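Local coordinates for protein succinate dehydrogenase subunit B (Mycolicibacterium smegmatis MC2 51, PDB 6LUM) that probably passes electrons through its three iron-sulfur clusters, from the succinate-oxidising subunit A towards the membrane part of succinate dehydrogenase, at residues 81-95 with 173-185. Residues are numbered along the deposited sequence; the frame is centred on the assembly and turned at random.
With SF4 (iron/sulfur cluster), chain B; FES (Fe2/s2 (inorganic) cluster), chain C; F3S (Fe3-s4 cluster), chain D.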
ATOM      1  N   VAL J  81     -19.434  32.222  -7.637  1.00  8.13           N
ATOM      2  CA  VAL J  81     -18.435  31.794  -8.610  1.00  8.13           C
ATOM      3  C   VAL J  81     -18.101  30.323  -8.461  1.00  8.13           C
ATOM      4  O   VAL J  81     -17.931  29.808  -7.357  1.00  8.13           O
ATOM      5  CB  VAL J  81     -17.184  32.674  -8.506  1.00  8.13           C
ATOM      6  CG1 VAL J  81     -17.406  33.962  -9.282  1.00  8.13           C
ATOM      7  CG2 VAL J  81     -16.921  32.980  -7.074  1.00  8.13           C
ATOM      8  N   CYS J  82     -17.984  29.660  -9.609  1.00  5.96           N
ATOM      9  CA  CYS J  82     -17.798  28.227  -9.751  1.00  5.96           C
ATOM     10  C   CYS J  82     -16.572  27.940 -10.596  1.00  5.96           C
ATOM     11  O   CYS J  82     -15.966  26.875 -10.482  1.00  5.96           O
ATOM     12  CB  CYS J  82     -19.024  27.605 -10.398  1.00  5.96           C
ATOM     13  SG  CYS J  82     -19.504  28.363 -11.934  1.00  5.96           S
ATOM     14  N   GLY J  83     -16.216  28.879 -11.461  1.00 24.51           N
ATOM     15  CA  GLY J  83     -14.952  28.834 -12.155  1.00 24.51           C
ATOM     16  C   GLY J  83     -14.979  28.116 -13.476  1.00 24.51           C
ATOM     17  O   GLY J  83     -14.022  27.428 -13.819  1.00 24.51           O
ATOM     18  N   SER J  84     -16.049  28.270 -14.241  1.00 12.21           N
ATOM     19  CA  SER J  84     -16.188  27.457 -15.438  1.00 12.21           C
ATOM     20  C   SER J  84     -15.728  28.183 -16.689  1.00 12.21           C
ATOM     21  O   SER J  84     -15.390  27.537 -17.681  1.00 12.21           O
ATOM     22  CB  SER J  84     -17.627  26.989 -15.580  1.00 12.21           C
ATOM     23  OG  SER J  84     -18.502  28.071 -15.718  1.00 12.21           O
ATOM     24  N   ASP J  85     -15.652  29.509 -16.665  1.00 24.51           N
ATOM     25  CA  ASP J  85     -15.357  30.240 -17.890  1.00 24.51           C
ATOM     26  C   ASP J  85     -14.004  30.925 -17.865  1.00 24.51           C
ATOM     27  O   ASP J  85     -13.902  32.099 -18.216  1.00 24.51           O
ATOM     28  CB  ASP J  85     -16.421  31.278 -18.150  1.00 24.51           C
ATOM     29  CG  ASP J  85     -16.710  32.060 -16.958  1.00 24.51           C
ATOM     30  OD1 ASP J  85     -16.154  31.708 -15.919  1.00 24.51           O
ATOM     31  OD2 ASP J  85     -17.482  33.017 -17.037  1.00 24.51           O
ATOM     32  N   ALA J  86     -12.966  30.224 -17.436  1.00 13.35           N
ATOM     33  CA  ALA J  86     -11.623  30.747 -17.581  1.00 13.35           C
ATOM     34  C   ALA J  86     -11.290  30.907 -19.053  1.00 13.35           C
ATOM     35  O   ALA J  86     -11.458  29.976 -19.841  1.00 13.35           O
ATOM     36  CB  ALA J  86     -10.623  29.815 -16.914  1.00 13.35           C
ATOM     37  N   MET J  87     -10.817  32.090 -19.424  1.00 12.15           N
ATOM     38  CA  MET J  87     -10.423  32.388 -20.789  1.00 12.15           C
ATOM     39  C   MET J  87      -9.170  33.234 -20.754  1.00 12.15           C
ATOM     40  O   MET J  87      -8.780  33.748 -19.713  1.00 12.15           O
ATOM     41  CB  MET J  87     -11.518  33.132 -21.550  1.00 12.15           C
ATOM     42  CG  MET J  87     -12.626  32.264 -22.050  1.00 12.15           C
ATOM     43  SD  MET J  87     -14.153  33.174 -22.226  1.00 12.15           S
ATOM     44  CE  MET J  87     -15.305  31.820 -22.239  1.00 12.15           C
ATOM     45  N   ARG J  88      -8.547  33.379 -21.911  1.00 12.64           N
ATOM     46  CA  ARG J  88      -7.466  34.325 -22.136  1.00 12.64           C
ATOM     47  C   ARG J  88      -8.053  35.534 -22.832  1.00 12.64           C
ATOM     48  O   ARG J  88      -8.423  35.457 -24.004  1.00 12.64           O
ATOM     49  CB  ARG J  88      -6.369  33.712 -22.991  1.00 12.64           C
ATOM     50  CG  ARG J  88      -5.170  33.262 -22.253  1.00 12.64           C
ATOM     51  CD  ARG J  88      -4.086  32.984 -23.225  1.00 12.64           C
ATOM     52  NE  ARG J  88      -4.453  31.911 -24.132  1.00 12.64           N
ATOM     53  CZ  ARG J  88      -3.755  31.584 -25.208  1.00 12.64           C
ATOM     54  NH1 ARG J  88      -2.660  32.260 -25.500  1.00 12.64           N
ATOM     55  NH2 ARG J  88      -4.143  30.589 -25.986  1.00 12.64           N
ATOM     56  N   ILE J  89      -8.132  36.644 -22.118  1.00  9.34           N
ATOM     57  CA  ILE J  89      -8.739  37.865 -22.611  1.00  9.34           C
ATOM     58  C   ILE J  89      -7.671  38.936 -22.592  1.00  9.34           C
ATOM     59  O   ILE J  89      -7.302  39.425 -21.519  1.00  9.34           O
ATOM     60  CB  ILE J  89      -9.940  38.281 -21.766  1.00  9.34           C
ATOM     61  CG1 ILE J  89     -10.978  37.168 -21.767  1.00  9.34           C
ATOM     62  CG2 ILE J  89     -10.519  39.566 -22.283  1.00  9.34           C
ATOM     63  CD1 ILE J  89     -11.725  37.046 -20.493  1.00  9.34           C
ATOM     64  N   ASN J  90      -7.175  39.305 -23.773  1.00  9.97           N
ATOM     65  CA  ASN J  90      -6.127  40.311 -23.919  1.00  9.97           C
ATOM     66  C   ASN J  90      -4.830  39.847 -23.268  1.00  9.97           C
ATOM     67  O   ASN J  90      -4.158  40.600 -22.565  1.00  9.97           O
ATOM     68  CB  ASN J  90      -6.570  41.656 -23.349  1.00  9.97           C
ATOM     69  CG  ASN J  90      -7.446  42.425 -24.291  1.00  9.97           C
ATOM     70  OD1 ASN J  90      -8.335  43.155 -23.872  1.00  9.97           O
ATOM     71  ND2 ASN J  90      -7.197  42.273 -25.576  1.00  9.97           N
ATOM     72  N   GLY J  91      -4.476  38.604 -23.510  1.00  7.41           N
ATOM     73  CA  GLY J  91      -3.269  38.036 -22.935  1.00  7.41           C
ATOM     74  C   GLY J  91      -3.401  37.272 -21.645  1.00  7.41           C
ATOM     75  O   GLY J  91      -2.936  36.142 -21.555  1.00  7.41           O
ATOM     76  N   VAL J  92      -4.048  37.852 -20.651  1.00  8.21           N
ATOM     77  CA  VAL J  92      -4.136  37.281 -19.314  1.00  8.21           C
ATOM     78  C   VAL J  92      -5.368  36.400 -19.178  1.00  8.21           C
ATOM     79  O   VAL J  92      -6.367  36.597 -19.862  1.00  8.21           O
ATOM     80  CB  VAL J  92      -4.157  38.403 -18.265  1.00  8.21           C
ATOM     81  CG1 VAL J  92      -2.873  39.129 -18.266  1.00  8.21           C
ATOM     82  CG2 VAL J  92      -5.251  39.366 -18.592  1.00  8.21           C
ATOM     83  N   ASN J  93      -5.301  35.434 -18.263  1.00  9.84           N
ATOM     84  CA  ASN J  93      -6.443  34.609 -17.890  1.00  9.84           C
ATOM     85  C   ASN J  93      -7.407  35.400 -17.017  1.00  9.84           C
ATOM     86  O   ASN J  93      -6.977  36.124 -16.120  1.00  9.84           O
ATOM     87  CB  ASN J  93      -5.966  33.384 -17.126  1.00  9.84           C
ATOM     88  CG  ASN J  93      -5.301  32.388 -17.999  1.00  9.84           C
ATOM     89  OD1 ASN J  93      -5.000  32.661 -19.138  1.00  9.84           O
ATOM     90  ND2 ASN J  93      -5.059  31.218 -17.470  1.00  9.84           N
ATOM     91  N   ARG J  94      -8.718  35.268 -17.258  1.00 13.59           N
ATOM     92  CA  ARG J  94      -9.600  36.212 -16.575  1.00 13.59           C
ATOM     93  C   ARG J  94     -10.885  35.696 -15.931  1.00 13.59           C
ATOM     94  O   ARG J  94     -11.359  36.386 -15.025  1.00 13.59           O
ATOM     95  CB  ARG J  94      -9.987  37.352 -17.509  1.00 13.59           C
ATOM     96  CG  ARG J  94      -8.917  38.359 -17.804  1.00 13.59           C
ATOM     97  CD  ARG J  94      -8.468  39.172 -16.601  1.00 13.59           C
ATOM     98  NE  ARG J  94      -7.211  38.676 -16.055  1.00 13.59           N
ATOM     99  CZ  ARG J  94      -6.617  39.156 -14.970  1.00 13.59           C
ATOM    100  NH1 ARG J  94      -7.166  40.156 -14.306  1.00 13.59           N
ATOM    101  NH2 ARG J  94      -5.464  38.646 -14.567  1.00 13.59           N
ATOM    102  N   LEU J  95     -11.489  34.564 -16.309  1.00 24.51           N
ATOM    103  CA  LEU J  95     -12.890  34.346 -15.908  1.00 24.51           C
ATOM    104  C   LEU J  95     -13.843  35.379 -16.476  1.00 24.51           C
ATOM    105  O   LEU J  95     -14.231  36.313 -15.783  1.00 24.51           O
ATOM    106  CB  LEU J  95     -13.093  34.289 -14.393  1.00 24.51           C
ATOM    107  CG  LEU J  95     -13.441  32.998 -13.676  1.00 24.51           C
ATOM    108  CD1 LEU J  95     -12.459  31.922 -13.884  1.00 24.51           C
ATOM    109  CD2 LEU J  95     -13.508  33.343 -12.237  1.00 24.51           C
ATOM    110  N   LYS J 173     -10.214  28.374  -0.586  1.00  8.42           N
ATOM    111  CA  LYS J 173     -10.997  29.219  -1.466  1.00  8.42           C
ATOM    112  C   LYS J 173     -10.899  28.816  -2.928  1.00  8.42           C
ATOM    113  O   LYS J 173     -11.464  29.499  -3.775  1.00  8.42           O
ATOM    114  CB  LYS J 173     -10.547  30.666  -1.329  1.00  8.42           C
ATOM    115  CG  LYS J 173     -10.464  31.169   0.063  1.00  8.42           C
ATOM    116  CD  LYS J 173      -9.738  32.480   0.067  1.00  8.42           C
ATOM    117  CE  LYS J 173     -10.446  33.460  -0.825  1.00  8.42           C
ATOM    118  NZ  LYS J 173      -9.802  34.796  -0.810  1.00  8.42           N
ATOM    119  N   CYS J 174     -10.199  27.740  -3.244  1.00  5.82           N
ATOM    120  CA  CYS J 174      -9.930  27.390  -4.630  1.00  5.82           C
ATOM    121  C   CYS J 174     -11.184  26.843  -5.292  1.00  5.82           C
ATOM    122  O   CYS J 174     -11.723  25.824  -4.857  1.00  5.82           O
ATOM    123  CB  CYS J 174      -8.794  26.377  -4.681  1.00  5.82           C
ATOM    124  SG  CYS J 174      -8.537  25.517  -6.215  1.00  5.82           S
ATOM    125  N   ILE J 175     -11.654  27.519  -6.345  1.00  5.17           N
ATOM    126  CA  ILE J 175     -12.804  27.050  -7.104  1.00  5.17           C
ATOM    127  C   ILE J 175     -12.413  26.154  -8.259  1.00  5.17           C
ATOM    128  O   ILE J 175     -13.289  25.716  -9.009  1.00  5.17           O
ATOM    129  CB  ILE J 175     -13.645  28.216  -7.644  1.00  5.17           C
ATOM    130  CG1 ILE J 175     -12.818  29.118  -8.536  1.00  5.17           C
ATOM    131  CG2 ILE J 175     -14.204  28.995  -6.527  1.00  5.17           C
ATOM    132  CD1 ILE J 175     -13.506  30.379  -8.936  1.00  5.17           C
ATOM    133  N   LEU J 176     -11.132  25.864  -8.425  1.00  4.21           N
ATOM    134  CA  LEU J 176     -10.630  24.947  -9.441  1.00  4.21           C
ATOM    135  C   LEU J 176     -10.995  25.410 -10.846  1.00  4.21           C
ATOM    136  O   LEU J 176     -11.634  24.700 -11.611  1.00  4.21           O
ATOM    137  CB  LEU J 176     -11.136  23.533  -9.185  1.00  4.21           C
ATOM    138  CG  LEU J 176     -10.566  22.780  -7.998  1.00  4.21           C
ATOM    139  CD1 LEU J 176     -11.473  21.639  -7.667  1.00  4.21           C
ATOM    140  CD2 LEU J 176      -9.198  22.282  -8.337  1.00  4.21           C
ATOM    141  N   CYS J 177     -10.549  26.612 -11.188  1.00  4.26           N
ATOM    142  CA  CYS J 177     -10.836  27.170 -12.497  1.00  4.26           C
ATOM    143  C   CYS J 177      -9.696  27.011 -13.490  1.00  4.26           C
ATOM    144  O   CYS J 177      -9.941  27.115 -14.692  1.00  4.26           O
ATOM    145  CB  CYS J 177     -11.201  28.650 -12.378  1.00  4.26           C
ATOM    146  SG  CYS J 177      -9.947  29.710 -11.760  1.00  4.26           S
ATOM    147  N   ALA J 178      -8.478  26.756 -13.017  1.00  3.50           N
ATOM    148  CA  ALA J 178      -7.273  26.576 -13.817  1.00  3.50           C
ATOM    149  C   ALA J 178      -6.744  27.868 -14.405  1.00  3.50           C
ATOM    150  O   ALA J 178      -5.930  27.833 -15.309  1.00  3.50           O
ATOM    151  CB  ALA J 178      -7.477  25.557 -14.932  1.00  3.50           C
ATOM    152  N   CYS J 179      -7.166  29.022 -13.908  1.00  3.75           N
ATOM    153  CA  CYS J 179      -6.585  30.277 -14.357  1.00  3.75           C
ATOM    154  C   CYS J 179      -5.128  30.408 -13.961  1.00  3.75           C
ATOM    155  O   CYS J 179      -4.429  31.264 -14.499  1.00  3.75           O
ATOM    156  CB  CYS J 179      -7.363  31.461 -13.792  1.00  3.75           C
ATOM    157  SG  CYS J 179      -8.827  31.937 -14.680  1.00  3.75           S
ATOM    158  N   CYS J 180      -4.662  29.594 -13.025  1.00  3.48           N
ATOM    159  CA  CYS J 180      -3.305  29.642 -12.509  1.00  3.48           C
ATOM    160  C   CYS J 180      -2.407  28.644 -13.218  1.00  3.48           C
ATOM    161  O   CYS J 180      -1.345  29.012 -13.722  1.00  3.48           O
ATOM    162  CB  CYS J 180      -3.318  29.366 -11.010  1.00  3.48           C
ATOM    163  SG  CYS J 180      -3.632  27.666 -10.601  1.00  3.48           S
ATOM    164  N   THR J 181      -2.832  27.383 -13.277  1.00  3.21           N
ATOM    165  CA  THR J 181      -2.027  26.350 -13.909  1.00  3.21           C
ATOM    166  C   THR J 181      -1.785  26.645 -15.372  1.00  3.21           C
ATOM    167  O   THR J 181      -0.736  26.294 -15.911  1.00  3.21           O
ATOM    168  CB  THR J 181      -2.705  25.001 -13.756  1.00  3.21           C
ATOM    169  OG1 THR J 181      -3.190  24.873 -12.425  1.00  3.21           O
ATOM    170  CG2 THR J 181      -1.742  23.918 -13.984  1.00  3.21           C
ATOM    171  N   THR J 182      -2.732  27.282 -16.035  1.00  3.61           N
ATOM    172  CA  THR J 182      -2.587  27.605 -17.439  1.00  3.61           C
ATOM    173  C   THR J 182      -1.996  28.980 -17.654  1.00  3.61           C
ATOM    174  O   THR J 182      -2.168  29.556 -18.726  1.00  3.61           O
ATOM    175  CB  THR J 182      -3.927  27.487 -18.148  1.00  3.61           C
ATOM    176  OG1 THR J 182      -4.856  28.374 -17.540  1.00  3.61           O
ATOM    177  CG2 THR J 182      -4.449  26.090 -18.038  1.00  3.61           C
ATOM    178  N   SER J 183      -1.317  29.524 -16.651  1.00  3.93           N
ATOM    179  CA  SER J 183      -0.454  30.677 -16.832  1.00  3.93           C
ATOM    180  C   SER J 183       0.960  30.391 -16.365  1.00  3.93           C
ATOM    181  O   SER J 183       1.781  31.304 -16.332  1.00  3.93           O
ATOM    182  CB  SER J 183      -1.011  31.883 -16.096  1.00  3.93           C
ATOM    183  OG  SER J 183      -1.018  31.642 -14.718  1.00  3.93           O
ATOM    184  N   CYS J 184       1.265  29.143 -16.020  1.00  5.33           N
ATOM    185  CA  CYS J 184       2.574  28.763 -15.521  1.00  5.33           C
ATOM    186  C   CYS J 184       3.474  28.412 -16.692  1.00  5.33           C
ATOM    187  O   CYS J 184       3.194  27.431 -17.399  1.00  5.33           O
ATOM    188  CB  CYS J 184       2.454  27.581 -14.581  1.00  5.33           C
ATOM    189  SG  CYS J 184       3.895  27.241 -13.590  1.00  5.33           S
ATOM    190  N   PRO J 185       4.543  29.163 -16.948  1.00  6.49           N
ATOM    191  CA  PRO J 185       5.474  28.750 -17.995  1.00  6.49           C
ATOM    192  C   PRO J 185       6.064  27.381 -17.767  1.00  6.49           C
ATOM    193  O   PRO J 185       6.313  26.654 -18.733  1.00  6.49           O
ATOM    194  CB  PRO J 185       6.531  29.851 -17.955  1.00  6.49           C
ATOM    195  CG  PRO J 185       6.237  30.639 -16.771  1.00  6.49           C
ATOM    196  CD  PRO J 185       4.825  30.529 -16.512  1.00  6.49           C
TER
HETATM  197 FE1  SF4 B 302      -5.582  28.423  -9.433  1.00 24.51          FE
HETATM  198 FE2  SF4 B 302      -8.438  29.192  -9.955  1.00 24.51          FE
HETATM  199 FE3  SF4 B 302      -6.931  30.490  -7.680  1.00 24.51          FE
HETATM  200 FE4  SF4 B 302      -7.782  27.603  -7.506  1.00 24.51          FE
HETATM  201  S1  SF4 B 302      -8.787  29.446  -7.870  1.00 24.51           S
HETATM  202  S2  SF4 B 302      -5.927  28.648  -7.334  1.00 24.51           S
HETATM  203  S3  SF4 B 302      -7.425  27.357  -9.591  1.00 24.51           S
HETATM  204  S4  SF4 B 302      -6.605  30.258  -9.779  1.00 24.51           S
HETATM  205 FE1  FES C 301     -19.270  30.657 -13.422  1.00 11.43          FE
HETATM  206 FE2  FES C 301     -17.708  32.989 -14.525  1.00 11.43          FE
HETATM  207  S1  FES C 301     -19.696  32.167 -14.936  1.00 11.43           S
HETATM  208  S2  FES C 301     -17.408  31.645 -12.834  1.00 11.43           S
HETATM  209 FE1  F3S D 303       4.389  28.957 -12.378  1.00 29.30          FE
HETATM  210 FE3  F3S D 303       5.999  29.238  -9.815  1.00 29.30          FE
HETATM  211 FE4  F3S D 303       3.309  30.577 -10.065  1.00 29.30          FE
HETATM  212  S1  F3S D 303       6.473  28.521 -11.850  1.00 29.30           S
HETATM  213  S2  F3S D 303       2.893  30.550 -12.222  1.00 29.30           S
HETATM  214  S3  F3S D 303       3.994  28.522 -10.278  1.00 29.30           S
HETATM  215  S4  F3S D 303       5.025  30.877  -8.719  1.00 29.30           S
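Gly83 and Cys177 bring the loop of the [2Fe-2S] cluster against that of the [4Fe-4S] cluster, their CA atoms 4.5 Å apart. Glycine suits this place: a CB would strike Cys177 CB, and the backbone angles themselves disfavour a side chain. Gly83 O comes within 3.4 Å of Cys177 CB, and Ile175, a branched apolar chain suited to this buried place, lays CD1 3.9 Å from Gly83 CA. Cys177 SG, held between backbone N and carbonyl carbon (chi1 63°), turns to bind iron of the [4Fe-4S] cluster, as do Cys174 and Cys180, while Asp85 binds one iron of the [2Fe-2S] cluster through both carboxylate oxygens and Cys82 SG lies beside the other. Cys179 SG makes apolar contacts, 3.6 Å from Ala86 CB and 3.7 Å from Leu95 CD1. Beside this dense centre, Asn93 supplies the polar link: ND2 donates to Cys179 O (3.0 Å), coming from above the carbonyl plane, and weakly to Thr182 OG1 (2.9 Å), whose hydroxyl in turn donates to Ala178 O. Losing the amide, as with an alanine here, is likely to leave Cys179 O without this donor and open a gap beside Thr182. Packing is looser at the partly exposed Val81, whose CB stays 4.4 Å from Ile175 CD1. Arg41 of subunit A bonds Ile175 O and Leu176 O, helices 134-140 and 196-206 pack on 173-185, and helix 56-67 touches 81-95, whose strand 92-93 edges the mixed sheet beside 88-89.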